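Peptide synthetase, module 7 (Actinoplanes teichomyceticus, PDB 4TX3) is a condensation-type domain of a nonribosomal peptide synthetase, probably acting in glycopeptide antibiotic assembly, where such a domain can serve as a docking platform for tailoring enzymes. Local coordinates at residues R16-A21 against Y183-Q188; L8-R13 against L176-A181; A44-G49 against E132-L137; D157-Y162 against A378-L383. All coordinates share one frame; numbering follows the deposited sequence.

Contact 1: R16-A21 against Y183-Q188. With SO4 (sulfate ion), chain H.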
# COMPACT_ATOMS: atom_id res chain seq x y z
N ARG B 16 -21.16 16.33 23.13
CA ARG B 16 -21.76 16.64 21.85
C ARG B 16 -20.70 16.74 20.75
O ARG B 16 -20.11 17.79 20.52
CB ARG B 16 -22.57 17.93 21.96
CG ARG B 16 -23.67 17.83 23.00
CD ARG B 16 -23.96 19.17 23.68
NE ARG B 16 -22.89 19.64 24.57
CZ ARG B 16 -23.00 20.72 25.34
NH1 ARG B 16 -24.13 21.41 25.34
NH2 ARG B 16 -21.99 21.11 26.12
N VAL B 17 -20.44 15.61 20.10
CA VAL B 17 -19.42 15.52 19.06
C VAL B 17 -19.96 16.11 17.77
O VAL B 17 -21.03 15.71 17.30
CB VAL B 17 -18.99 14.06 18.84
CG1 VAL B 17 -18.02 13.95 17.66
CG2 VAL B 17 -18.39 13.49 20.12
N PRO B 18 -19.25 17.09 17.19
CA PRO B 18 -19.79 17.71 15.98
C PRO B 18 -19.61 16.84 14.74
O PRO B 18 -18.70 16.03 14.68
CB PRO B 18 -18.95 18.99 15.86
CG PRO B 18 -17.65 18.61 16.43
CD PRO B 18 -17.95 17.67 17.58
N LEU B 19 -20.50 17.04 13.77
CA LEU B 19 -20.29 16.54 12.42
C LEU B 19 -19.19 17.33 11.71
O LEU B 19 -18.98 18.51 12.02
CB LEU B 19 -21.59 16.63 11.63
CG LEU B 19 -22.71 15.61 11.84
CD1 LEU B 19 -23.34 15.68 13.21
CD2 LEU B 19 -23.77 15.78 10.73
N THR B 20 -18.51 16.72 10.74
CA THR B 20 -17.70 17.53 9.83
C THR B 20 -18.63 18.26 8.88
O THR B 20 -19.81 17.94 8.80
CB THR B 20 -16.70 16.71 9.00
OG1 THR B 20 -17.43 15.84 8.12
CG2 THR B 20 -15.73 15.92 9.88
N ALA B 21 -18.08 19.22 8.15
CA ALA B 21 -18.85 19.95 7.14
C ALA B 21 -19.37 19.00 6.06
O ALA B 21 -20.50 19.14 5.62
CB ALA B 21 -18.00 21.07 6.52
N TYR B 183 -10.92 13.75 14.35
CA TYR B 183 -10.82 14.52 13.11
C TYR B 183 -11.89 15.62 13.06
O TYR B 183 -11.59 16.77 12.73
CB TYR B 183 -10.95 13.59 11.89
CG TYR B 183 -10.81 14.31 10.57
CD1 TYR B 183 -9.56 14.72 10.12
CD2 TYR B 183 -11.92 14.60 9.79
CE1 TYR B 183 -9.42 15.40 8.90
CE2 TYR B 183 -11.81 15.28 8.58
CZ TYR B 183 -10.55 15.68 8.13
OH TYR B 183 -10.44 16.36 6.93
N ALA B 184 -13.13 15.27 13.40
CA ALA B 184 -14.24 16.22 13.39
C ALA B 184 -14.00 17.41 14.32
O ALA B 184 -14.31 18.56 13.98
CB ALA B 184 -15.55 15.52 13.77
N ILE B 185 -13.44 17.14 15.49
CA ILE B 185 -13.19 18.18 16.47
C ILE B 185 -12.03 19.06 16.03
O ILE B 185 -12.01 20.26 16.31
CB ILE B 185 -12.90 17.59 17.86
CG1 ILE B 185 -14.18 17.01 18.46
CG2 ILE B 185 -12.33 18.66 18.80
CD1 ILE B 185 -13.95 16.07 19.61
N TRP B 186 -11.09 18.46 15.31
CA TRP B 186 -9.99 19.18 14.71
C TRP B 186 -10.47 20.18 13.66
O TRP B 186 -10.06 21.35 13.68
CB TRP B 186 -9.02 18.20 14.08
CG TRP B 186 -7.85 18.81 13.40
CD1 TRP B 186 -6.83 19.48 13.98
CD2 TRP B 186 -7.56 18.78 12.00
NE1 TRP B 186 -5.91 19.87 13.04
CE2 TRP B 186 -6.33 19.45 11.81
CE3 TRP B 186 -8.21 18.24 10.88
CZ2 TRP B 186 -5.75 19.61 10.56
CZ3 TRP B 186 -7.63 18.39 9.64
CH2 TRP B 186 -6.41 19.07 9.49
N GLU B 187 -11.32 19.71 12.74
CA GLU B 187 -11.90 20.58 11.71
C GLU B 187 -12.69 21.72 12.35
O GLU B 187 -12.61 22.86 11.91
CB GLU B 187 -12.81 19.80 10.75
CG GLU B 187 -13.46 20.72 9.71
CD GLU B 187 -14.43 20.02 8.79
OE1 GLU B 187 -13.98 19.12 8.05
OE2 GLU B 187 -15.65 20.38 8.80
N GLN B 188 -13.45 21.41 13.40
CA GLN B 188 -14.19 22.45 14.09
C GLN B 188 -13.25 23.49 14.69
O GLN B 188 -13.49 24.69 14.57
CB GLN B 188 -15.08 21.85 15.17
CG GLN B 188 -15.86 22.89 15.93
CD GLN B 188 -16.50 22.33 17.18
OE1 GLN B 188 -17.69 22.00 17.18
NE2 GLN B 188 -15.72 22.24 18.27
S SO4 H . -19.24 19.06 25.96
O1 SO4 H . -18.89 17.88 26.76
O2 SO4 H . -20.28 18.68 25.00
O3 SO4 H . -19.72 20.14 26.83
O4 SO4 H . -18.03 19.49 25.26
O HOH W 1 -16.52 19.78 12.65
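Thr20 and Ala184 bring their CA atoms to 5.1 Å where loop 16-21 passes over helix segment 183-188 of this condensation-type domain, just before turning into helix 21-28. Thr20 is the N-cap of that helix: OG1 caps a backbone N further on, while Thr20 N is bonded to Gln23 OE1, as in a capping box. Its methyl CG2 rests 3.8 Å from Ala184 CA. Ala21 N donates to Glu187 OE2 at 2.8 Å, nearly straight at 160°, meeting the syn side of the carboxylate. Glu187 arrives on an extended chain, CG anti to the backbone N (chi1 177°). The start of helix 21-28 would be expected to favour the charged form of Glu187. An alanine in its place would probably leave Ala21 N without this acceptor and open a gap beside Thr20 CB. Pro18 crosses two side chains at about a right angle, with Pro18 CD 3.9 Å from Ile185 CG1 and Pro18 CG 3.5 Å from Gln188 OE1. At the other end of the loop, Arg16 holds a sulfate, probably from the crystallisation liquor, through N, NE and NH2. One water ties the backbones together, donating to Leu19 O at 2.8 Å and to Ala184 O at 2.9 Å.

Contact 2: L8-R13 against L176-A181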
# COMPACT_ATOMS: atom_id res chain seq x y z
N LEU B 8 -3.63 17.82 15.14
CA LEU B 8 -4.54 16.71 14.98
C LEU B 8 -4.12 15.63 15.97
O LEU B 8 -3.05 15.04 15.84
CB LEU B 8 -4.52 16.21 13.53
CG LEU B 8 -5.28 14.93 13.19
CD1 LEU B 8 -6.76 15.08 13.48
CD2 LEU B 8 -5.05 14.52 11.73
N GLU B 9 -4.94 15.39 16.98
CA GLU B 9 -4.57 14.41 17.99
C GLU B 9 -5.81 13.84 18.66
O GLU B 9 -6.91 14.38 18.51
CB GLU B 9 -3.63 15.02 19.04
CG GLU B 9 -4.22 16.17 19.84
CD GLU B 9 -3.28 16.66 20.93
OE1 GLU B 9 -3.51 17.73 21.52
OE2 GLU B 9 -2.28 15.96 21.21
N ALA B 10 -5.63 12.73 19.38
CA ALA B 10 -6.70 12.16 20.18
C ALA B 10 -7.19 13.21 21.15
O ALA B 10 -6.41 13.99 21.67
CB ALA B 10 -6.21 10.93 20.92
N VAL B 11 -8.49 13.23 21.40
CA VAL B 11 -9.07 14.30 22.20
C VAL B 11 -10.09 13.70 23.16
O VAL B 11 -10.75 12.73 22.83
CB VAL B 11 -9.72 15.36 21.26
CG1 VAL B 11 -10.97 15.97 21.86
CG2 VAL B 11 -8.68 16.42 20.87
N THR B 12 -10.19 14.24 24.37
CA THR B 12 -11.20 13.74 25.30
C THR B 12 -12.55 13.88 24.66
O THR B 12 -12.91 14.96 24.19
CB THR B 12 -11.20 14.47 26.64
OG1 THR B 12 -10.00 14.16 27.35
CG2 THR B 12 -12.39 14.03 27.47
N ARG B 13 -13.30 12.79 24.60
CA ARG B 13 -14.58 12.86 23.92
C ARG B 13 -15.53 13.81 24.67
O ARG B 13 -15.72 13.68 25.89
CB ARG B 13 -15.20 11.46 23.77
CG ARG B 13 -16.31 11.45 22.73
CD ARG B 13 -17.17 10.21 22.79
NE ARG B 13 -16.41 9.03 22.38
CZ ARG B 13 -16.89 7.79 22.41
NH1 ARG B 13 -18.13 7.56 22.84
NH2 ARG B 13 -16.13 6.77 22.03
N LEU B 176 -6.80 2.18 17.09
CA LEU B 176 -6.46 3.34 16.25
C LEU B 176 -5.88 4.44 17.12
O LEU B 176 -6.24 4.57 18.29
CB LEU B 176 -7.68 3.86 15.49
CG LEU B 176 -8.29 2.97 14.41
CD1 LEU B 176 -9.54 3.62 13.82
CD2 LEU B 176 -7.27 2.68 13.34
N ALA B 177 -4.99 5.25 16.56
CA ALA B 177 -4.51 6.39 17.30
C ALA B 177 -5.61 7.46 17.32
O ALA B 177 -5.89 8.07 18.36
CB ALA B 177 -3.22 6.93 16.69
N LEU B 178 -6.24 7.65 16.17
CA LEU B 178 -7.36 8.57 16.01
C LEU B 178 -8.65 7.87 15.64
O LEU B 178 -8.66 7.00 14.78
CB LEU B 178 -7.04 9.60 14.92
CG LEU B 178 -5.79 10.43 15.16
CD1 LEU B 178 -5.69 11.46 14.06
CD2 LEU B 178 -5.86 11.10 16.53
N GLN B 179 -9.74 8.26 16.30
CA GLN B 179 -11.10 7.97 15.83
C GLN B 179 -11.67 9.16 15.04
O GLN B 179 -11.16 10.27 15.16
CB GLN B 179 -12.01 7.65 17.02
CG GLN B 179 -11.60 6.40 17.75
CD GLN B 179 -11.82 5.14 16.93
OE1 GLN B 179 -12.63 5.11 15.99
NE2 GLN B 179 -11.09 4.08 17.29
N PHE B 180 -12.72 8.94 14.25
CA PHE B 180 -13.22 10.01 13.39
C PHE B 180 -13.65 11.26 14.17
O PHE B 180 -13.52 12.36 13.67
CB PHE B 180 -14.38 9.55 12.51
CG PHE B 180 -14.72 10.53 11.42
CD1 PHE B 180 -13.85 10.72 10.35
CD2 PHE B 180 -15.86 11.31 11.48
CE1 PHE B 180 -14.12 11.66 9.36
CE2 PHE B 180 -16.15 12.24 10.49
CZ PHE B 180 -15.28 12.41 9.42
N ALA B 181 -14.15 11.07 15.39
CA ALA B 181 -14.56 12.19 16.23
C ALA B 181 -13.40 13.15 16.51
O ALA B 181 -13.61 14.37 16.67
CB ALA B 181 -15.15 11.68 17.55
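Leu178 meets Leu8, Glu9 and Ala10 in a small apolar contact at the surface, where the N-terminal loop 8-13 crosses the turn leading into helix 180-191. The backbones come closest at Ala10 and Leu178, with 5.5 Å between their CA atoms. Leu178 does most of the work by splitting its two methyls. CG stands anti to its own carbonyl carbon (chi1 -58°), and the branches beyond it divide between two neighbours. CD1 goes to the Leu8 side chain, 3.6 Å from Leu8 CG, the two leucines crossing obliquely. CD2 presses on the Glu9-Ala10 peptide, at 3.5 Å from Glu9 C and 3.3 Å from Ala10 N. Beside it, the Ala10 methyl sits 3.9 Å from Ala177 O. An alanine in place of Leu178 lacks both methyls and would probably leave a gap beside Leu8 and the Glu9-Ala10 peptide. Leu8 also packs on Trp186 of the helix. Polar ties come from next door: Asp182, in the first turn of the helix, accepts Val11 N on OD1 and Gln179 N on OD2. With carbon branches and peptide atoms meeting across them, the two segments hold by apolar packing, and the directional bonds named here are those of Asp182.

Contact 3: A44-G49 against E132-L137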
# COMPACT_ATOMS: atom_id res chain seq x y z
N ALA B 44 -19.62 -6.01 -2.94
CA ALA B 44 -19.98 -7.40 -2.69
C ALA B 44 -18.79 -8.34 -2.98
O ALA B 44 -18.15 -8.23 -4.01
CB ALA B 44 -21.20 -7.77 -3.52
N LEU B 45 -18.51 -9.27 -2.07
CA LEU B 45 -17.48 -10.28 -2.30
C LEU B 45 -18.07 -11.66 -2.47
O LEU B 45 -18.90 -12.08 -1.66
CB LEU B 45 -16.50 -10.34 -1.14
CG LEU B 45 -15.79 -9.04 -0.82
CD1 LEU B 45 -14.76 -9.32 0.24
CD2 LEU B 45 -15.17 -8.46 -2.08
N ARG B 46 -17.62 -12.37 -3.50
CA ARG B 46 -17.94 -13.78 -3.65
C ARG B 46 -16.96 -14.58 -2.81
O ARG B 46 -15.76 -14.29 -2.81
CB ARG B 46 -17.89 -14.23 -5.11
CG ARG B 46 -18.31 -15.68 -5.31
CD ARG B 46 -18.51 -16.02 -6.77
NE ARG B 46 -19.69 -15.37 -7.32
CZ ARG B 46 -20.88 -15.96 -7.42
NH1 ARG B 46 -21.04 -17.21 -7.00
NH2 ARG B 46 -21.91 -15.29 -7.95
N LEU B 47 -17.47 -15.56 -2.08
CA LEU B 47 -16.64 -16.34 -1.17
C LEU B 47 -16.84 -17.84 -1.45
O LEU B 47 -17.94 -18.38 -1.26
CB LEU B 47 -16.99 -15.99 0.29
CG LEU B 47 -17.12 -14.51 0.70
CD1 LEU B 47 -17.74 -14.36 2.10
CD2 LEU B 47 -15.78 -13.78 0.63
N ARG B 48 -15.78 -18.50 -1.91
CA ARG B 48 -15.84 -19.93 -2.27
C ARG B 48 -14.99 -20.77 -1.32
O ARG B 48 -13.78 -20.58 -1.23
CB ARG B 48 -15.37 -20.14 -3.70
CG ARG B 48 -16.09 -19.27 -4.72
CD ARG B 48 -15.40 -19.30 -6.07
NE ARG B 48 -14.14 -18.56 -6.09
CZ ARG B 48 -13.16 -18.75 -6.98
NH1 ARG B 48 -13.29 -19.67 -7.93
NH2 ARG B 48 -12.05 -18.01 -6.91
N GLY B 49 -15.64 -21.69 -0.62
CA GLY B 49 -14.94 -22.48 0.38
C GLY B 49 -15.78 -22.62 1.64
O GLY B 49 -16.94 -22.23 1.66
N GLU B 132 -23.39 -24.86 -0.46
CA GLU B 132 -22.73 -25.12 0.81
C GLU B 132 -21.35 -24.46 0.89
O GLU B 132 -20.90 -24.11 1.98
CB GLU B 132 -22.61 -26.62 1.08
CG GLU B 132 -22.09 -26.97 2.47
CD GLU B 132 -22.07 -28.47 2.76
OE1 GLU B 132 -22.12 -29.27 1.79
OE2 GLU B 132 -22.01 -28.86 3.96
N LYS B 133 -20.68 -24.28 -0.24
CA LYS B 133 -19.36 -23.65 -0.22
C LYS B 133 -19.28 -22.40 -1.11
O LYS B 133 -18.21 -21.99 -1.53
CB LYS B 133 -18.28 -24.66 -0.64
CG LYS B 133 -18.10 -25.79 0.35
CD LYS B 133 -16.90 -26.68 0.05
CE LYS B 133 -16.82 -27.84 1.04
NZ LYS B 133 -15.59 -28.67 0.85
N GLU B 134 -20.43 -21.79 -1.38
CA GLU B 134 -20.48 -20.59 -2.21
C GLU B 134 -21.38 -19.54 -1.57
O GLU B 134 -22.60 -19.74 -1.46
CB GLU B 134 -20.98 -20.91 -3.61
CG GLU B 134 -20.78 -19.79 -4.61
CD GLU B 134 -19.76 -20.15 -5.69
OE1 GLU B 134 -19.52 -21.36 -5.89
OE2 GLU B 134 -19.21 -19.23 -6.33
N HIS B 135 -20.80 -18.44 -1.13
CA HIS B 135 -21.57 -17.34 -0.56
C HIS B 135 -21.20 -16.02 -1.21
O HIS B 135 -20.12 -15.87 -1.80
CB HIS B 135 -21.37 -17.23 0.95
CG HIS B 135 -21.81 -18.44 1.72
ND1 HIS B 135 -21.09 -19.61 1.75
CD2 HIS B 135 -22.90 -18.64 2.51
CE1 HIS B 135 -21.72 -20.49 2.51
NE2 HIS B 135 -22.82 -19.92 2.99
N VAL B 136 -22.10 -15.05 -1.09
CA VAL B 136 -21.77 -13.68 -1.43
C VAL B 136 -22.05 -12.76 -0.24
O VAL B 136 -23.15 -12.73 0.31
CB VAL B 136 -22.53 -13.23 -2.66
CG1 VAL B 136 -22.52 -11.73 -2.77
CG2 VAL B 136 -21.92 -13.87 -3.90
N LEU B 137 -21.02 -12.02 0.17
CA LEU B 137 -21.19 -11.02 1.21
C LEU B 137 -21.42 -9.64 0.59
O LEU B 137 -20.66 -9.19 -0.26
CB LEU B 137 -19.97 -10.99 2.14
CG LEU B 137 -20.12 -9.92 3.23
CD1 LEU B 137 -21.35 -10.22 4.09
CD2 LEU B 137 -18.86 -9.79 4.07
O HOH W 2 -18.48 -19.75 1.19
O HOH W 3 -19.42 -22.78 3.50
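Leu45 and Leu137, then Leu47 and His135, form the hydrogen-bonded pairs of an antiparallel ladder, the short strand axes running at 163° to each other. In each pair both N-H groups are returned: Leu47 N reaches His135 O at 2.7 Å, and His135 N reaches Leu47 O at 2.9 Å. Gly49 N extends the series to Lys133 O at 2.7 Å. At the backbone angles of Gly49 any CB would collide with Arg48 O, so a residue with a side chain would not fit.

The charged contact lies on the face carrying Arg46, Arg48, Glu134 and Val136. Arg46 sends CG anti to its backbone N (chi1 -176°), and NH1 makes a salt bridge to Glu134 OE2 at 2.8 Å. The oxygen lies close to the guanidinium plane, but NH1 meets it from above the carboxylate plane, 38° out of it. Val136 CG2 covers one guanidinium face over its centre. Glu388 takes NE and Glu100 takes NH2, so three carboxylates fix the rotation of the group. Arg48 runs alongside Glu134 and touches with its aliphatic part, Arg48 CG lying 3.5 Å from Glu134 OE2.

On the face of Leu45, Leu47, His135 and Leu137 the leucines pack together, with Leu47 CD1 4.0 Å from Leu137 CB. A water on this side joins Leu47 O, Gly49 O and His135 ND1, the last at 2.7 Å.

With strand 383-388 beyond 40-49 and strand 123-129 beyond 134-142, this is an inner strand pair of a mixed sheet, consistent with the chloramphenicol acetyltransferase-like fold of condensation domains.

Contact 4: D157-Y162 against A378-L383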
# COMPACT_ATOMS: atom_id res chain seq x y z
N ASP B 157 -9.64 -4.75 7.44
CA ASP B 157 -9.90 -4.97 8.85
C ASP B 157 -10.86 -6.15 9.09
O ASP B 157 -10.75 -6.84 10.10
CB ASP B 157 -10.42 -3.69 9.50
CG ASP B 157 -9.31 -2.65 9.69
OD1 ASP B 157 -8.12 -3.03 9.62
OD2 ASP B 157 -9.63 -1.45 9.91
N LEU B 158 -11.77 -6.38 8.15
CA LEU B 158 -12.61 -7.58 8.15
C LEU B 158 -11.78 -8.89 8.10
O LEU B 158 -11.97 -9.79 8.93
CB LEU B 158 -13.58 -7.54 6.96
CG LEU B 158 -14.66 -8.61 7.00
CD1 LEU B 158 -15.46 -8.49 8.28
CD2 LEU B 158 -15.56 -8.53 5.80
N ALA B 159 -10.87 -8.97 7.13
CA ALA B 159 -9.97 -10.10 6.98
C ALA B 159 -9.18 -10.39 8.25
O ALA B 159 -9.07 -11.55 8.67
CB ALA B 159 -9.02 -9.86 5.82
N ALA B 160 -8.62 -9.35 8.85
CA ALA B 160 -7.85 -9.51 10.09
C ALA B 160 -8.70 -10.08 11.22
O ALA B 160 -8.27 -10.99 11.94
CB ALA B 160 -7.25 -8.17 10.52
N ALA B 161 -9.92 -9.56 11.36
CA ALA B 161 -10.81 -10.02 12.42
C ALA B 161 -11.40 -11.42 12.11
O ALA B 161 -11.57 -12.22 13.03
CB ALA B 161 -11.92 -9.02 12.64
N TYR B 162 -11.68 -11.71 10.83
CA TYR B 162 -12.18 -13.04 10.47
C TYR B 162 -11.13 -14.12 10.76
O TYR B 162 -11.47 -15.18 11.27
CB TYR B 162 -12.59 -13.10 9.00
CG TYR B 162 -13.11 -14.47 8.56
CD1 TYR B 162 -14.35 -14.93 9.00
CD2 TYR B 162 -12.37 -15.28 7.70
CE1 TYR B 162 -14.83 -16.17 8.60
CE2 TYR B 162 -12.86 -16.53 7.29
CZ TYR B 162 -14.09 -16.97 7.74
OH TYR B 162 -14.59 -18.20 7.34
N ALA B 378 -9.39 -9.00 -1.03
CA ALA B 378 -8.74 -9.29 0.25
C ALA B 378 -8.78 -10.79 0.56
O ALA B 378 -9.76 -11.48 0.28
CB ALA B 378 -9.40 -8.51 1.37
N GLU B 379 -7.70 -11.28 1.15
CA GLU B 379 -7.52 -12.71 1.37
C GLU B 379 -8.11 -13.19 2.70
O GLU B 379 -7.70 -12.74 3.78
CB GLU B 379 -6.04 -13.06 1.30
CG GLU B 379 -5.71 -14.52 1.56
CD GLU B 379 -4.21 -14.77 1.63
OE1 GLU B 379 -3.60 -14.42 2.67
OE2 GLU B 379 -3.64 -15.30 0.65
N LEU B 380 -9.06 -14.11 2.62
CA LEU B 380 -9.67 -14.69 3.81
C LEU B 380 -9.29 -16.16 3.93
O LEU B 380 -9.37 -16.89 2.95
CB LEU B 380 -11.19 -14.56 3.76
CG LEU B 380 -11.76 -13.14 3.81
CD1 LEU B 380 -13.10 -13.17 3.15
CD2 LEU B 380 -11.90 -12.68 5.24
N PRO B 381 -8.88 -16.58 5.12
CA PRO B 381 -8.45 -17.96 5.39
C PRO B 381 -9.47 -19.04 4.98
O PRO B 381 -10.64 -18.98 5.39
CB PRO B 381 -8.23 -17.97 6.92
CG PRO B 381 -8.84 -16.71 7.43
CD PRO B 381 -8.76 -15.73 6.31
N ALA B 382 -9.00 -20.00 4.19
CA ALA B 382 -9.76 -21.14 3.68
C ALA B 382 -10.83 -20.74 2.68
O ALA B 382 -11.85 -21.41 2.57
CB ALA B 382 -10.40 -21.94 4.83
N LEU B 383 -10.58 -19.66 1.94
CA LEU B 383 -11.57 -19.12 1.00
C LEU B 383 -10.94 -18.49 -0.23
O LEU B 383 -9.94 -17.78 -0.13
CB LEU B 383 -12.45 -18.06 1.70
CG LEU B 383 -13.43 -18.54 2.78
CD1 LEU B 383 -14.00 -17.38 3.54
CD2 LEU B 383 -14.54 -19.36 2.15
O HOH W 4 -12.86 -19.74 6.21
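Tyr162 lies against Leu380, Pro381 and Leu383, where helix 148-166 packs on a type II beta turn running from Leu380 to Leu383, just ahead of strand 383-388. CB points toward the turn, and CG stands anti to the backbone N (chi1 180°), carrying the ring on past Leu380. At the root, Tyr162 CB is 3.8 Å from Leu380 CD2. That same methyl stays with the ring as it leaves the helix, coming to 3.6 Å from Tyr162 CD2, the two side chains crossing at about a right angle. The same Tyr162 CD2 also lies 3.8 Å from Pro381 CG, the ring and the proline sliding past each other in opposite directions. Tyr162 CE2 then has Pro381 O at the ring edge, near its plane, and Leu383 CD1 at 4.0 Å. Leu383 CD1 also follows the ring to its tip, 3.9 Å from Tyr162 OH.

Leu380 CD2 also reaches Ala159, a turn of helix earlier, at 3.7 Å from Ala159 CA, and the Ala159 methyl approaches Glu379 O. The Glu379 carboxylate turns outward, where OE1 pairs with a basic side chain on the chain of another protein, so this loop also takes part in the assembly.

The phenol is held at two points. Asp52 N is hydrogen-bonded to Tyr162 OH, and a water 2.6 Å from Tyr162 OH also donates to Pro381 O.

The four contacts fall into two neighbouring pairs. Contacts 1 and 2 have centres 11 Å apart and share helix 180-191, so the N-terminal loop is pinned to the helix and to the turn leading into it; Thr20 CG2 touches Phe180 CZ between them. Contacts 3 and 4, 12 Å apart, meet where Leu47 and Leu380 pack, joining the sheet to the turn that enters its outer strand 383-388 and to helix 148-166. About 38 Å separates the centres of contacts 1 and 3. Along the chain, contact 3 falls wholly between the segments of contacts 1 and 2, whereas contact 4 alternates with both. The pairs thus hold two separate places of the domain, the second beside the surface where Glu379 meets the other protein.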